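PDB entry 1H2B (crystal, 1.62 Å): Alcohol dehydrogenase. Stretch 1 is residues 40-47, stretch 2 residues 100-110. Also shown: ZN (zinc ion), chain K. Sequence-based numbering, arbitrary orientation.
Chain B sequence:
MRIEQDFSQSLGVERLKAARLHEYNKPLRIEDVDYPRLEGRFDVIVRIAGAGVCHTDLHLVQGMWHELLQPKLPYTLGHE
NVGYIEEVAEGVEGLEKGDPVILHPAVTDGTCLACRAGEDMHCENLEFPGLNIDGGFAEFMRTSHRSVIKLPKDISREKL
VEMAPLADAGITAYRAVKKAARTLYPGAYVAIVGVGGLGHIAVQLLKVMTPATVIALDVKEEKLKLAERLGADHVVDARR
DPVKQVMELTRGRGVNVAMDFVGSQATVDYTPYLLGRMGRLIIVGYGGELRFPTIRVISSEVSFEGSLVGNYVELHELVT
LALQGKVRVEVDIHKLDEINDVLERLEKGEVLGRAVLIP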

# COMPACT_ATOMS: atom_id res chain seq x y z
N GLY B 40 -16.63 -24.51 -26.47
CA GLY B 40 -16.35 -24.32 -25.06
C GLY B 40 -15.89 -22.92 -24.72
O GLY B 40 -16.55 -21.93 -25.08
N ARG B 41 -14.74 -22.85 -24.06
CA ARG B 41 -14.20 -21.57 -23.62
C ARG B 41 -13.58 -20.81 -24.78
O ARG B 41 -13.35 -19.60 -24.68
CB ARG B 41 -13.15 -21.74 -22.52
CG ARG B 41 -11.81 -22.27 -23.07
CD ARG B 41 -10.84 -22.80 -22.03
NE ARG B 41 -10.78 -21.96 -20.83
CZ ARG B 41 -9.80 -21.99 -19.93
NH1 ARG B 41 -8.76 -22.82 -20.09
NH2 ARG B 41 -9.84 -21.20 -18.88
N PHE B 42 -13.33 -21.52 -25.89
CA PHE B 42 -12.83 -20.85 -27.08
C PHE B 42 -13.99 -20.34 -27.89
O PHE B 42 -14.39 -20.94 -28.90
CB PHE B 42 -11.93 -21.81 -27.88
CG PHE B 42 -10.72 -22.21 -27.10
CD1 PHE B 42 -10.67 -23.47 -26.50
CD2 PHE B 42 -9.66 -21.32 -26.95
CE1 PHE B 42 -9.52 -23.82 -25.73
CE2 PHE B 42 -8.54 -21.65 -26.19
CZ PHE B 42 -8.48 -22.93 -25.58
N ASP B 43 -14.53 -19.21 -27.45
CA ASP B 43 -15.77 -18.72 -28.04
C ASP B 43 -15.52 -17.52 -28.98
O ASP B 43 -16.46 -16.85 -29.42
CB ASP B 43 -16.77 -18.39 -26.94
CG ASP B 43 -16.24 -17.39 -25.94
OD1 ASP B 43 -15.14 -16.81 -26.18
OD2 ASP B 43 -16.84 -17.16 -24.87
N VAL B 44 -14.26 -17.28 -29.34
CA VAL B 44 -13.92 -16.25 -30.32
C VAL B 44 -12.85 -16.75 -31.26
O VAL B 44 -11.89 -17.36 -30.81
CB VAL B 44 -13.36 -14.94 -29.66
CG1 VAL B 44 -12.86 -13.96 -30.72
CG2 VAL B 44 -14.43 -14.30 -28.79
N ILE B 45 -13.04 -16.55 -32.56
CA ILE B 45 -11.93 -16.73 -33.51
C ILE B 45 -11.55 -15.38 -34.12
O ILE B 45 -12.41 -14.61 -34.57
CB ILE B 45 -12.27 -17.78 -34.60
CG1 ILE B 45 -12.42 -19.15 -33.95
CG2 ILE B 45 -11.14 -17.80 -35.69
CD1 ILE B 45 -13.09 -20.19 -34.86
N VAL B 46 -10.24 -15.11 -34.15
CA VAL B 46 -9.71 -13.87 -34.68
C VAL B 46 -8.93 -14.15 -35.94
O VAL B 46 -8.20 -15.14 -36.01
CB VAL B 46 -8.75 -13.22 -33.62
CG1 VAL B 46 -8.01 -12.04 -34.18
CG2 VAL B 46 -9.56 -12.83 -32.38
N ARG B 47 -9.13 -13.30 -36.94
CA ARG B 47 -8.25 -13.18 -38.10
C ARG B 47 -7.06 -12.32 -37.69
O ARG B 47 -7.20 -11.10 -37.41
CB ARG B 47 -9.02 -12.60 -39.30
CG ARG B 47 -8.16 -12.33 -40.51
CD ARG B 47 -8.95 -11.82 -41.73
NE ARG B 47 -9.76 -10.61 -41.50
CZ ARG B 47 -9.36 -9.37 -41.78
NH1 ARG B 47 -8.13 -9.15 -42.24
NH2 ARG B 47 -10.20 -8.34 -41.57
N PRO B 100 -11.82 -4.62 -34.74
CA PRO B 100 -10.40 -4.73 -34.40
C PRO B 100 -10.22 -4.97 -32.91
O PRO B 100 -10.92 -4.37 -32.08
CB PRO B 100 -9.82 -3.37 -34.79
CG PRO B 100 -11.06 -2.41 -34.61
CD PRO B 100 -12.22 -3.23 -35.12
N VAL B 101 -9.26 -5.84 -32.59
CA VAL B 101 -9.08 -6.27 -31.20
C VAL B 101 -7.61 -6.52 -30.91
O VAL B 101 -6.77 -6.78 -31.82
CB VAL B 101 -9.85 -7.58 -30.88
CG1 VAL B 101 -11.38 -7.37 -31.01
CG2 VAL B 101 -9.37 -8.77 -31.76
N ILE B 102 -7.28 -6.42 -29.62
CA ILE B 102 -5.99 -6.85 -29.12
C ILE B 102 -6.28 -7.93 -28.09
O ILE B 102 -7.28 -7.88 -27.37
CB ILE B 102 -5.15 -5.67 -28.53
CG1 ILE B 102 -3.77 -6.18 -28.01
CG2 ILE B 102 -5.90 -4.95 -27.36
CD1 ILE B 102 -2.81 -4.98 -27.79
N LEU B 103 -5.42 -8.93 -28.04
CA LEU B 103 -5.67 -10.09 -27.18
C LEU B 103 -4.78 -10.18 -25.99
O LEU B 103 -3.54 -10.23 -26.11
CB LEU B 103 -5.57 -11.42 -27.96
CG LEU B 103 -6.44 -11.47 -29.22
CD1 LEU B 103 -6.27 -12.84 -29.96
CD2 LEU B 103 -7.90 -11.30 -28.85
N HIS B 104 -5.39 -10.26 -24.80
CA HIS B 104 -4.62 -10.65 -23.62
C HIS B 104 -4.13 -12.09 -23.80
O HIS B 104 -4.86 -12.93 -24.32
CB HIS B 104 -5.51 -10.59 -22.39
CG HIS B 104 -4.74 -10.75 -21.11
ND1 HIS B 104 -4.33 -11.98 -20.66
CD2 HIS B 104 -4.23 -9.83 -20.27
CE1 HIS B 104 -3.59 -11.82 -19.56
NE2 HIS B 104 -3.53 -10.52 -19.30
N PRO B 105 -2.86 -12.37 -23.50
CA PRO B 105 -2.36 -13.70 -23.88
C PRO B 105 -2.90 -14.86 -23.09
O PRO B 105 -2.67 -15.99 -23.52
CB PRO B 105 -0.82 -13.56 -23.73
CG PRO B 105 -0.59 -12.29 -22.98
CD PRO B 105 -1.82 -11.49 -22.94
N ALA B 106 -3.55 -14.65 -21.95
CA ALA B 106 -4.10 -15.74 -21.13
C ALA B 106 -5.55 -15.98 -21.49
O ALA B 106 -6.31 -15.04 -21.74
CB ALA B 106 -4.04 -15.35 -19.65
N VAL B 107 -5.94 -17.24 -21.58
CA VAL B 107 -7.32 -17.62 -21.75
C VAL B 107 -7.75 -18.21 -20.40
O VAL B 107 -7.23 -19.25 -19.97
CB VAL B 107 -7.45 -18.67 -22.90
CG1 VAL B 107 -8.86 -19.31 -22.85
CG2 VAL B 107 -7.20 -18.01 -24.23
N THR B 108 -8.67 -17.54 -19.71
CA THR B 108 -9.03 -17.88 -18.33
C THR B 108 -10.54 -18.11 -18.15
O THR B 108 -11.31 -17.61 -18.93
CB THR B 108 -8.58 -16.75 -17.35
OG1 THR B 108 -9.23 -15.54 -17.72
CG2 THR B 108 -7.09 -16.44 -17.51
N ASP B 109 -10.91 -18.84 -17.09
CA ASP B 109 -12.33 -19.17 -16.78
C ASP B 109 -13.19 -18.04 -16.16
O ASP B 109 -14.41 -17.97 -16.37
CB ASP B 109 -12.45 -20.47 -15.94
CG ASP B 109 -11.67 -20.41 -14.60
OD1 ASP B 109 -11.59 -19.32 -13.97
OD2 ASP B 109 -11.12 -21.41 -14.08
N GLY B 110 -12.55 -17.16 -15.39
CA GLY B 110 -13.29 -16.14 -14.66
C GLY B 110 -14.01 -16.65 -13.42
O GLY B 110 -14.73 -15.89 -12.76
ZN ZN K . -9.54 -18.46 -13.19

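How do the two backbones lie against each other? They touch at two places and share no hydrogen bond. The strand at 44-47 faces the strand at 100-103 through side chains, with the CA atoms of Val-46 and Val-101 8.4 Å apart, too far for backbone pairing. Near the other end, the loop at Arg-41 approaches the loop at Asp-109, CA to CA 7.5 Å.

What fills the gap between the strands? Val-46 points toward stretch 2, and its CG2 lies 4.1 Å from Val-101 CG2 and 4.1 Å from Leu-103 CD1. Val-101 and Leu-103 alternate with Ile-102, so both present their side chains to the same valine. Farther along, Phe-42 CE2 meets Val-107 CG1 at 4.1 Å, another apolar contact hidden from solvent.

What does Arg-41 do among the loops? Its guanidinium lies against the backbone from Val-107 to Asp-109, while the chain leading to it passes the Val-107 side chain, Arg-41 NE to Val-107 CG1 3.8 Å. Val-107 O lies over one guanidinium face, 3.4 Å from Arg-41 NH2, at an angle too poor for a hydrogen bond. Arg-41 NH2 also sits 3.1 Å from Asp-109 N, but both are donors. The guanidinium finds its hydrogen bonds elsewhere in the structure.

Does Asp-109 pair with this arginine? No salt bridge forms: Asp-109 OD2 is 5.0 Å from Arg-41 NH2, and Asp-109 OD1 binds the zinc ion ZN at 2.4 Å.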